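Local coordinates for protein type II restriction enzyme AgeI (Thalassobius gelatinovorus, PDB 5DWA) that recognises the double-stranded DNA sequence 5'-ACCGGT-3' and cleaves it after the first A as a type II restriction endonuclease, at residues Y227-G232 and R255-S260. Residues are numbered along the deposited sequence; the frame is centred on the assembly and turned at random.
Sequences YIEGHG and RHIYVS
Arg255 meets the C-terminal end of helix 223-230 just before strand 257-259, an edge strand, within this chain, of the mixed sheet in this PD-(D/E)XK nuclease. Its CB lies 3.5 Å from Ile228 O, the carbonyl that also accepts a weak backbone bond from Gly232 N and a hydrogen bond from Ser253 OG. CG, anti to the carbonyl carbon (chi1 -52°), rests 3.8 Å from Gly232 CA. A water then joins the two segments: it sits in the guanidinium plane, accepts from Arg255 NE at 2.9 Å and donates to Gly232 O. His256 approaches through its carbonyl oxygen, 4.2 Å from Ile228 CG2, while its side chain points away and NE2 hydrogen-bonds Ala249 O. Ile257 carries the apolar part of the contact, its side chain crossing that of Ile228 at about a right angle, with CG1 3.9 Å from both CG2 and CD1 of Ile228. Cys237 of strand 236-239 touches both isoleucines. An alanine in place of Ile228 would probably open a gap beside Ile257 CG1, which would lose both of these neighbours. Glu229 OE2, in a salt bridge with Arg225 and hydrogen-bonded to Ser247 OG, lies 3.9 Å from Ile257 CD1.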
loop_
_atom_site.group_PDB
_atom_site.type_symbol
_atom_site.label_atom_id
_atom_site.label_comp_id
_atom_site.label_asym_id
_atom_site.label_seq_id
_atom_site.Cartn_x
_atom_site.Cartn_y
_atom_site.Cartn_z
ATOM N N TYR A 227 -6.723 -4.985 -15.694
ATOM C CA TYR A 227 -5.352 -4.500 -15.883
ATOM C C TYR A 227 -4.589 -5.408 -16.838
ATOM O O TYR A 227 -3.850 -4.947 -17.712
ATOM C CB TYR A 227 -4.585 -4.437 -14.553
ATOM C CG TYR A 227 -5.118 -3.487 -13.498
ATOM C CD1 TYR A 227 -5.836 -2.348 -13.837
ATOM C CD2 TYR A 227 -4.882 -3.734 -12.148
ATOM C CE1 TYR A 227 -6.312 -1.485 -12.860
ATOM C CE2 TYR A 227 -5.356 -2.881 -11.168
ATOM C CZ TYR A 227 -6.069 -1.757 -11.529
ATOM O OH TYR A 227 -6.542 -0.906 -10.554
ATOM N N ILE A 228 -4.764 -6.712 -16.644
ATOM C CA ILE A 228 -4.044 -7.724 -17.397
ATOM C C ILE A 228 -4.673 -8.028 -18.752
ATOM O O ILE A 228 -4.035 -7.870 -19.800
ATOM C CB ILE A 228 -3.956 -9.030 -16.588
ATOM C CG1 ILE A 228 -3.198 -8.785 -15.282
ATOM C CG2 ILE A 228 -3.291 -10.133 -17.398
ATOM C CD1 ILE A 228 -3.570 -9.749 -14.159
ATOM N N GLU A 229 -5.927 -8.461 -18.728
ATOM C CA GLU A 229 -6.596 -8.931 -19.933
ATOM C C GLU A 229 -7.074 -7.788 -20.819
ATOM O O GLU A 229 -7.175 -7.941 -22.033
ATOM C CB GLU A 229 -7.778 -9.834 -19.558
ATOM C CG GLU A 229 -7.363 -11.089 -18.794
ATOM C CD GLU A 229 -8.525 -12.021 -18.521
ATOM O OE1 GLU A 229 -9.685 -11.608 -18.736
ATOM O OE2 GLU A 229 -8.278 -13.167 -18.099
ATOM N N GLY A 230 -7.365 -6.642 -20.214
ATOM C CA GLY A 230 -7.885 -5.517 -20.972
ATOM C C GLY A 230 -6.802 -4.542 -21.383
ATOM O O GLY A 230 -6.612 -4.274 -22.568
ATOM N N HIS A 231 -6.080 -4.021 -20.395
ATOM C CA HIS A 231 -5.071 -2.995 -20.633
ATOM C C HIS A 231 -3.707 -3.563 -21.041
ATOM O O HIS A 231 -2.876 -2.847 -21.599
ATOM C CB HIS A 231 -4.906 -2.123 -19.388
ATOM C CG HIS A 231 -6.133 -1.346 -19.024
ATOM N ND1 HIS A 231 -6.301 -0.753 -17.791
ATOM C CD2 HIS A 231 -7.250 -1.060 -19.734
ATOM C CE1 HIS A 231 -7.470 -0.139 -17.755
ATOM N NE2 HIS A 231 -8.066 -0.310 -18.923
ATOM N N GLY A 232 -3.478 -4.843 -20.757
ATOM C CA GLY A 232 -2.209 -5.481 -21.077
ATOM C C GLY A 232 -1.033 -4.925 -20.297
ATOM O O GLY A 232 0.054 -4.728 -20.847
ATOM N N ARG A 255 -2.748 -10.638 -23.471
ATOM C CA ARG A 255 -2.027 -11.044 -22.268
ATOM C C ARG A 255 -2.911 -11.948 -21.429
ATOM O O ARG A 255 -4.119 -11.731 -21.340
ATOM C CB ARG A 255 -1.600 -9.822 -21.457
ATOM C CG ARG A 255 -0.852 -8.773 -22.273
ATOM C CD ARG A 255 0.422 -9.342 -22.865
ATOM N NE ARG A 255 1.168 -8.320 -23.596
ATOM C CZ ARG A 255 2.361 -8.513 -24.148
ATOM N NH1 ARG A 255 2.957 -9.693 -24.056
ATOM N NH2 ARG A 255 2.960 -7.520 -24.793
ATOM N N HIS A 256 -2.304 -12.940 -20.784
ATOM C CA HIS A 256 -3.077 -13.981 -20.126
ATOM C C HIS A 256 -2.745 -14.171 -18.655
ATOM O O HIS A 256 -1.639 -13.875 -18.213
ATOM C CB HIS A 256 -2.876 -15.303 -20.859
ATOM C CG HIS A 256 -3.500 -15.335 -22.216
ATOM N ND1 HIS A 256 -2.994 -14.629 -23.287
ATOM C CD2 HIS A 256 -4.596 -15.982 -22.675
ATOM C CE1 HIS A 256 -3.751 -14.844 -24.349
ATOM N NE2 HIS A 256 -4.729 -15.663 -24.005
ATOM N N ILE A 257 -3.742 -14.646 -17.914
ATOM C CA ILE A 257 -3.565 -15.162 -16.563
ATOM C C ILE A 257 -3.487 -16.687 -16.635
ATOM O O ILE A 257 -4.401 -17.340 -17.161
ATOM C CB ILE A 257 -4.720 -14.736 -15.636
ATOM C CG1 ILE A 257 -4.693 -13.227 -15.397
ATOM C CG2 ILE A 257 -4.648 -15.472 -14.304
ATOM C CD1 ILE A 257 -6.034 -12.649 -14.979
ATOM N N TYR A 258 -2.382 -17.236 -16.135
ATOM C CA TYR A 258 -2.163 -18.680 -16.042
ATOM C C TYR A 258 -2.227 -19.126 -14.586
ATOM O O TYR A 258 -1.899 -18.362 -13.683
ATOM C CB TYR A 258 -0.812 -19.072 -16.652
ATOM C CG TYR A 258 -0.674 -18.683 -18.105
ATOM C CD1 TYR A 258 -1.239 -19.463 -19.110
ATOM C CD2 TYR A 258 0.007 -17.530 -18.474
ATOM C CE1 TYR A 258 -1.125 -19.105 -20.443
ATOM C CE2 TYR A 258 0.125 -17.166 -19.799
ATOM C CZ TYR A 258 -0.442 -17.955 -20.779
ATOM O OH TYR A 258 -0.319 -17.587 -22.101
ATOM N N VAL A 259 -2.648 -20.365 -14.367
ATOM C CA VAL A 259 -2.876 -20.869 -13.016
ATOM C C VAL A 259 -2.236 -22.241 -12.864
ATOM O O VAL A 259 -2.420 -23.112 -13.715
ATOM C CB VAL A 259 -4.389 -20.967 -12.692
ATOM C CG1 VAL A 259 -4.611 -21.458 -11.267
ATOM C CG2 VAL A 259 -5.078 -19.624 -12.897
ATOM N N SER A 260 -1.491 -22.447 -11.782
ATOM C CA SER A 260 -0.858 -23.745 -11.558
ATOM C C SER A 260 -0.548 -23.990 -10.099
ATOM O O SER A 260 -0.636 -23.081 -9.274
ATOM C CB SER A 260 0.436 -23.870 -12.369
ATOM O OG SER A 260 1.505 -23.164 -11.758
HETATM O O HOH W 1 0.537 -5.489 -23.551
#